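Local coordinates for tricorn protease (Thermoplasma acidophilum, PDB 1K32), which degrades peptides as a serine protease, probably acting downstream of the proteasome, with beta-propeller domains thought to gate access to its active site, at residues A[381-393]-A[422-435]. Sequence-based numbering, arbitrary orientation.
Sequences VFAMGVDRNGKFA and MITDFTISDNSRFI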
loop_
_atom_site.group_PDB
_atom_site.type_symbol
_atom_site.label_atom_id
_atom_site.label_comp_id
_atom_site.label_asym_id
_atom_site.label_seq_id
_atom_site.Cartn_x
_atom_site.Cartn_y
_atom_site.Cartn_z
ATOM N N VAL A 381 -20.615 -43.353 22.295
ATOM C CA VAL A 381 -19.671 -42.241 22.388
ATOM C C VAL A 381 -20.096 -41.002 21.596
ATOM O O VAL A 381 -20.561 -41.105 20.455
ATOM C CB VAL A 381 -18.273 -42.710 21.905
ATOM C CG1 VAL A 381 -17.280 -41.544 21.901
ATOM C CG2 VAL A 381 -17.765 -43.842 22.822
ATOM N N PHE A 382 -19.950 -39.833 22.206
ATOM C CA PHE A 382 -20.306 -38.587 21.529
ATOM C C PHE A 382 -19.178 -37.572 21.464
ATOM O O PHE A 382 -19.358 -36.472 20.937
ATOM C CB PHE A 382 -21.542 -37.960 22.174
ATOM C CG PHE A 382 -22.811 -38.676 21.830
ATOM C CD1 PHE A 382 -23.203 -39.806 22.540
ATOM C CD2 PHE A 382 -23.573 -38.272 20.739
ATOM C CE1 PHE A 382 -24.329 -40.528 22.171
ATOM C CE2 PHE A 382 -24.699 -38.987 20.360
ATOM C CZ PHE A 382 -25.078 -40.124 21.081
ATOM N N ALA A 383 -18.015 -37.947 21.987
ATOM C CA ALA A 383 -16.843 -37.076 21.977
ATOM C C ALA A 383 -15.580 -37.899 22.207
ATOM O O ALA A 383 -15.572 -38.836 23.007
ATOM C CB ALA A 383 -16.964 -35.989 23.068
ATOM N N MET A 384 -14.514 -37.545 21.502
ATOM C CA MET A 384 -13.251 -38.252 21.654
ATOM C C MET A 384 -12.063 -37.345 21.342
ATOM O O MET A 384 -12.093 -36.558 20.402
ATOM C CB MET A 384 -13.224 -39.485 20.754
ATOM C CG MET A 384 -12.034 -40.395 20.983
ATOM S SD MET A 384 -10.668 -39.975 19.910
ATOM C CE MET A 384 -11.006 -41.020 18.497
ATOM N N GLY A 385 -11.025 -37.459 22.161
ATOM C CA GLY A 385 -9.830 -36.664 21.974
ATOM C C GLY A 385 -8.628 -37.508 22.334
ATOM O O GLY A 385 -8.760 -38.508 23.053
ATOM N N VAL A 386 -7.454 -37.119 21.846
ATOM C CA VAL A 386 -6.235 -37.868 22.131
ATOM C C VAL A 386 -5.189 -36.933 22.701
ATOM O O VAL A 386 -5.071 -35.795 22.253
ATOM C CB VAL A 386 -5.668 -38.525 20.853
ATOM C CG1 VAL A 386 -4.425 -39.332 21.185
ATOM C CG2 VAL A 386 -6.738 -39.413 20.202
ATOM N N ASP A 387 -4.426 -37.402 23.685
ATOM C CA ASP A 387 -3.401 -36.544 24.257
ATOM C C ASP A 387 -2.345 -36.315 23.184
ATOM O O ASP A 387 -2.218 -37.102 22.247
ATOM C CB ASP A 387 -2.781 -37.176 25.508
ATOM C CG ASP A 387 -1.739 -38.216 25.183
ATOM O OD1 ASP A 387 -0.530 -37.906 25.271
ATOM O OD2 ASP A 387 -2.133 -39.346 24.833
ATOM N N ARG A 388 -1.588 -35.237 23.326
ATOM C CA ARG A 388 -0.572 -34.889 22.350
ATOM C C ARG A 388 0.579 -35.888 22.246
ATOM O O ARG A 388 1.260 -35.941 21.231
ATOM C CB ARG A 388 -0.039 -33.485 22.641
ATOM C CG ARG A 388 0.805 -32.936 21.524
ATOM C CD ARG A 388 1.064 -31.455 21.687
ATOM N NE ARG A 388 1.954 -30.978 20.633
ATOM C CZ ARG A 388 2.464 -29.755 20.580
ATOM N NH1 ARG A 388 3.266 -29.418 19.578
ATOM N NH2 ARG A 388 2.175 -28.873 21.529
ATOM N N ASN A 389 0.791 -36.691 23.281
ATOM C CA ASN A 389 1.865 -37.670 23.234
ATOM C C ASN A 389 1.385 -39.040 22.752
ATOM O O ASN A 389 2.158 -39.997 22.697
ATOM C CB ASN A 389 2.533 -37.770 24.603
ATOM C CG ASN A 389 3.223 -36.475 25.001
ATOM O OD1 ASN A 389 2.846 -35.821 25.979
ATOM N ND2 ASN A 389 4.233 -36.091 24.231
ATOM N N GLY A 390 0.106 -39.119 22.397
ATOM C CA GLY A 390 -0.470 -40.351 21.890
ATOM C C GLY A 390 -0.465 -41.572 22.793
ATOM O O GLY A 390 -0.354 -42.701 22.309
ATOM N N LYS A 391 -0.584 -41.365 24.099
ATOM C CA LYS A 391 -0.609 -42.488 25.017
ATOM C C LYS A 391 -2.031 -42.866 25.420
ATOM O O LYS A 391 -2.303 -44.024 25.730
ATOM C CB LYS A 391 0.227 -42.182 26.258
ATOM C CG LYS A 391 1.713 -42.379 26.031
ATOM C CD LYS A 391 2.525 -41.971 27.250
ATOM C CE LYS A 391 3.898 -42.630 27.232
ATOM N NZ LYS A 391 4.581 -42.466 25.914
ATOM N N PHE A 392 -2.946 -41.904 25.401
ATOM C CA PHE A 392 -4.317 -42.209 25.778
ATOM C C PHE A 392 -5.323 -41.297 25.105
ATOM O O PHE A 392 -4.994 -40.210 24.649
ATOM C CB PHE A 392 -4.499 -42.124 27.304
ATOM C CG PHE A 392 -4.317 -40.737 27.872
ATOM C CD1 PHE A 392 -3.090 -40.342 28.402
ATOM C CD2 PHE A 392 -5.367 -39.816 27.857
ATOM C CE1 PHE A 392 -2.907 -39.054 28.911
ATOM C CE2 PHE A 392 -5.199 -38.521 28.361
ATOM C CZ PHE A 392 -3.964 -38.136 28.891
ATOM N N ALA A 393 -6.557 -41.768 25.041
ATOM C CA ALA A 393 -7.632 -40.998 24.469
ATOM C C ALA A 393 -8.591 -40.684 25.605
ATOM O O ALA A 393 -8.577 -41.360 26.640
ATOM C CB ALA A 393 -8.350 -41.810 23.399
ATOM N N MET A 422 -24.173 -35.375 29.257
ATOM C CA MET A 422 -22.856 -35.821 28.823
ATOM C C MET A 422 -21.733 -34.807 29.094
ATOM O O MET A 422 -21.958 -33.580 29.165
ATOM C CB MET A 422 -22.897 -36.179 27.336
ATOM C CG MET A 422 -23.852 -37.304 27.021
ATOM S SD MET A 422 -23.731 -37.916 25.336
ATOM C CE MET A 422 -24.195 -36.376 24.371
ATOM N N ILE A 423 -20.529 -35.350 29.254
ATOM C CA ILE A 423 -19.316 -34.587 29.522
ATOM C C ILE A 423 -18.532 -34.521 28.200
ATOM O O ILE A 423 -17.482 -35.128 28.056
ATOM C CB ILE A 423 -18.474 -35.308 30.624
ATOM C CG1 ILE A 423 -19.369 -35.600 31.840
ATOM C CG2 ILE A 423 -17.298 -34.435 31.081
ATOM C CD1 ILE A 423 -18.619 -36.140 33.073
ATOM N N THR A 424 -19.055 -33.771 27.235
ATOM C CA THR A 424 -18.425 -33.665 25.923
ATOM C C THR A 424 -17.433 -32.508 25.745
ATOM O O THR A 424 -16.702 -32.475 24.763
ATOM C CB THR A 424 -19.512 -33.583 24.820
ATOM O OG1 THR A 424 -20.392 -32.488 25.097
ATOM C CG2 THR A 424 -20.333 -34.861 24.791
ATOM N N ASP A 425 -17.403 -31.575 26.691
ATOM C CA ASP A 425 -16.490 -30.426 26.632
ATOM C C ASP A 425 -15.268 -30.699 27.536
ATOM O O ASP A 425 -15.339 -30.527 28.751
ATOM C CB ASP A 425 -17.236 -29.153 27.086
ATOM C CG ASP A 425 -16.436 -27.870 26.857
ATOM O OD1 ASP A 425 -16.990 -26.771 27.103
ATOM O OD2 ASP A 425 -15.265 -27.948 26.438
ATOM N N PHE A 426 -14.162 -31.140 26.932
ATOM C CA PHE A 426 -12.938 -31.452 27.680
ATOM C C PHE A 426 -11.686 -31.129 26.892
ATOM O O PHE A 426 -11.737 -30.971 25.676
ATOM C CB PHE A 426 -12.892 -32.933 28.096
ATOM C CG PHE A 426 -13.058 -33.914 26.954
ATOM C CD1 PHE A 426 -14.264 -34.581 26.765
ATOM C CD2 PHE A 426 -11.995 -34.208 26.102
ATOM C CE1 PHE A 426 -14.407 -35.532 25.749
ATOM C CE2 PHE A 426 -12.131 -35.162 25.080
ATOM C CZ PHE A 426 -13.333 -35.823 24.906
ATOM N N THR A 427 -10.559 -31.051 27.591
ATOM C CA THR A 427 -9.284 -30.741 26.955
ATOM C C THR A 427 -8.156 -31.441 27.719
ATOM O O THR A 427 -8.306 -31.770 28.892
ATOM C CB THR A 427 -9.041 -29.198 26.928
ATOM O OG1 THR A 427 -7.985 -28.896 26.015
ATOM C CG2 THR A 427 -8.666 -28.669 28.321
ATOM N N ILE A 428 -7.033 -31.671 27.049
ATOM C CA ILE A 428 -5.901 -32.347 27.678
ATOM C C ILE A 428 -4.675 -31.461 27.641
ATOM O O ILE A 428 -4.331 -30.951 26.572
ATOM C CB ILE A 428 -5.545 -33.650 26.930
ATOM C CG1 ILE A 428 -6.813 -34.451 26.656
ATOM C CG2 ILE A 428 -4.549 -34.471 27.756
ATOM C CD1 ILE A 428 -6.591 -35.644 25.773
ATOM N N SER A 429 -4.006 -31.297 28.787
ATOM C CA SER A 429 -2.794 -30.471 28.857
ATOM C C SER A 429 -1.713 -31.025 27.932
ATOM O O SER A 429 -1.664 -32.234 27.681
ATOM C CB SER A 429 -2.263 -30.394 30.300
ATOM O OG SER A 429 -1.980 -31.679 30.849
ATOM N N ASP A 430 -0.845 -30.150 27.428
ATOM C CA ASP A 430 0.213 -30.582 26.517
ATOM C C ASP A 430 1.186 -31.602 27.103
ATOM O O ASP A 430 1.748 -32.399 26.363
ATOM C CB ASP A 430 1.008 -29.388 25.990
ATOM C CG ASP A 430 0.262 -28.612 24.918
ATOM O OD1 ASP A 430 0.931 -27.900 24.143
ATOM O OD2 ASP A 430 -0.983 -28.703 24.853
ATOM N N ASN A 431 1.395 -31.571 28.416
ATOM C CA ASN A 431 2.295 -32.528 29.046
ATOM C C ASN A 431 1.531 -33.797 29.450
ATOM O O ASN A 431 2.053 -34.645 30.177
ATOM C CB ASN A 431 2.988 -31.911 30.271
ATOM C CG ASN A 431 2.012 -31.497 31.354
ATOM O OD1 ASN A 431 0.862 -31.928 31.367
ATOM N ND2 ASN A 431 2.475 -30.664 32.279
ATOM N N SER A 432 0.291 -33.907 28.973
ATOM C CA SER A 432 -0.568 -35.071 29.231
ATOM C C SER A 432 -0.872 -35.366 30.696
ATOM O O SER A 432 -1.306 -36.467 31.037
ATOM C CB SER A 432 0.052 -36.315 28.585
ATOM O OG SER A 432 0.279 -36.107 27.198
ATOM N N ARG A 433 -0.675 -34.385 31.568
ATOM C CA ARG A 433 -0.920 -34.601 32.988
ATOM C C ARG A 433 -2.333 -34.293 33.511
ATOM O O ARG A 433 -2.814 -34.970 34.425
ATOM C CB ARG A 433 0.104 -33.824 33.811
ATOM C CG ARG A 433 -0.152 -33.910 35.300
ATOM C CD ARG A 433 1.093 -33.608 36.105
ATOM N NE ARG A 433 0.787 -33.554 37.526
ATOM C CZ ARG A 433 1.683 -33.300 38.473
ATOM N NH1 ARG A 433 1.310 -33.265 39.747
ATOM N NH2 ARG A 433 2.950 -33.087 38.146
ATOM N N PHE A 434 -2.992 -33.288 32.941
ATOM C CA PHE A 434 -4.322 -32.912 33.400
ATOM C C PHE A 434 -5.394 -32.980 32.316
ATOM O O PHE A 434 -5.123 -32.808 31.120
ATOM C CB PHE A 434 -4.323 -31.478 33.963
ATOM C CG PHE A 434 -3.150 -31.158 34.837
ATOM C CD1 PHE A 434 -2.036 -30.508 34.321
ATOM C CD2 PHE A 434 -3.158 -31.493 36.188
ATOM C CE1 PHE A 434 -0.947 -30.196 35.143
ATOM C CE2 PHE A 434 -2.073 -31.183 37.011
ATOM C CZ PHE A 434 -0.973 -30.537 36.491
ATOM N N ILE A 435 -6.620 -33.219 32.761
ATOM C CA ILE A 435 -7.768 -33.271 31.873
ATOM C C ILE A 435 -8.793 -32.345 32.521
ATOM O O ILE A 435 -9.239 -32.582 33.644
ATOM C CB ILE A 435 -8.330 -34.718 31.758
ATOM C CG1 ILE A 435 -7.223 -35.664 31.263
ATOM C CG2 ILE A 435 -9.527 -34.751 30.804
ATOM C CD1 ILE A 435 -7.631 -37.124 31.144
HETATM O O HOH W 1 -2.393 -33.304 25.362
#
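Ser-432 O meets the edge of the Phe-392 ring in its plane, 3.7 Å from Phe-392 CE1, where two beta-propeller blades pack together; Asp-387 CB lies 3.7 Å above one face, displaced from the centre. Ile-428 CG2 and Ile-435 CD1 approach this ring obliquely. The Phe-426 ring turns its edge to the backbone of 381-386; Gly-385 N and Ile-423 O lie in plane at its edges, and Ala-383 CB packs obliquely against CE1. Strands 381-386 and 426-428 are the first strands of consecutive four-stranded antiparallel blades; they run 11° from parallel, with axes 7.8 Å apart, as expected of blades packed face to face rather than joined in one sheet. At the 382 end, Met-422 makes a Met-aromatic contact: its SD sits 4.2 Å from the Phe-382 ring centroid, 43° off the normal, and the same ring has a cation-pi partner in Arg-972.

At the other end two type I turns, 387-390 and 429-432, come together. Asp-387 ties its own hairpin: OD2 accepts from Lys-391 N through the syn lone pair and from Phe-392 N in a nearly straight bond (173°), while OD1 takes Asn-389 N from above the carboxylate plane in an Asx turn. With alanine in place of Asp-387, the amides of Asn-389, Lys-391 and Phe-392 would probably lose this acceptor, and Ser-432 OG one of its two nearby oxygens. Arg-388, its chain extended, makes a salt bridge from NH2 to Asp-430 OD1 (3.1 Å, weak as a hydrogen bond), their planes nearly perpendicular; this oxygen's main partner is Arg-619. Water 1 links Arg-388 N to Ser-429 O. Beside it, Ser-432 OG sits 2.8 Å from Asp-387 OD1 and 2.9 Å from Asn-389 OD1, its single proton having two acceptors to choose from.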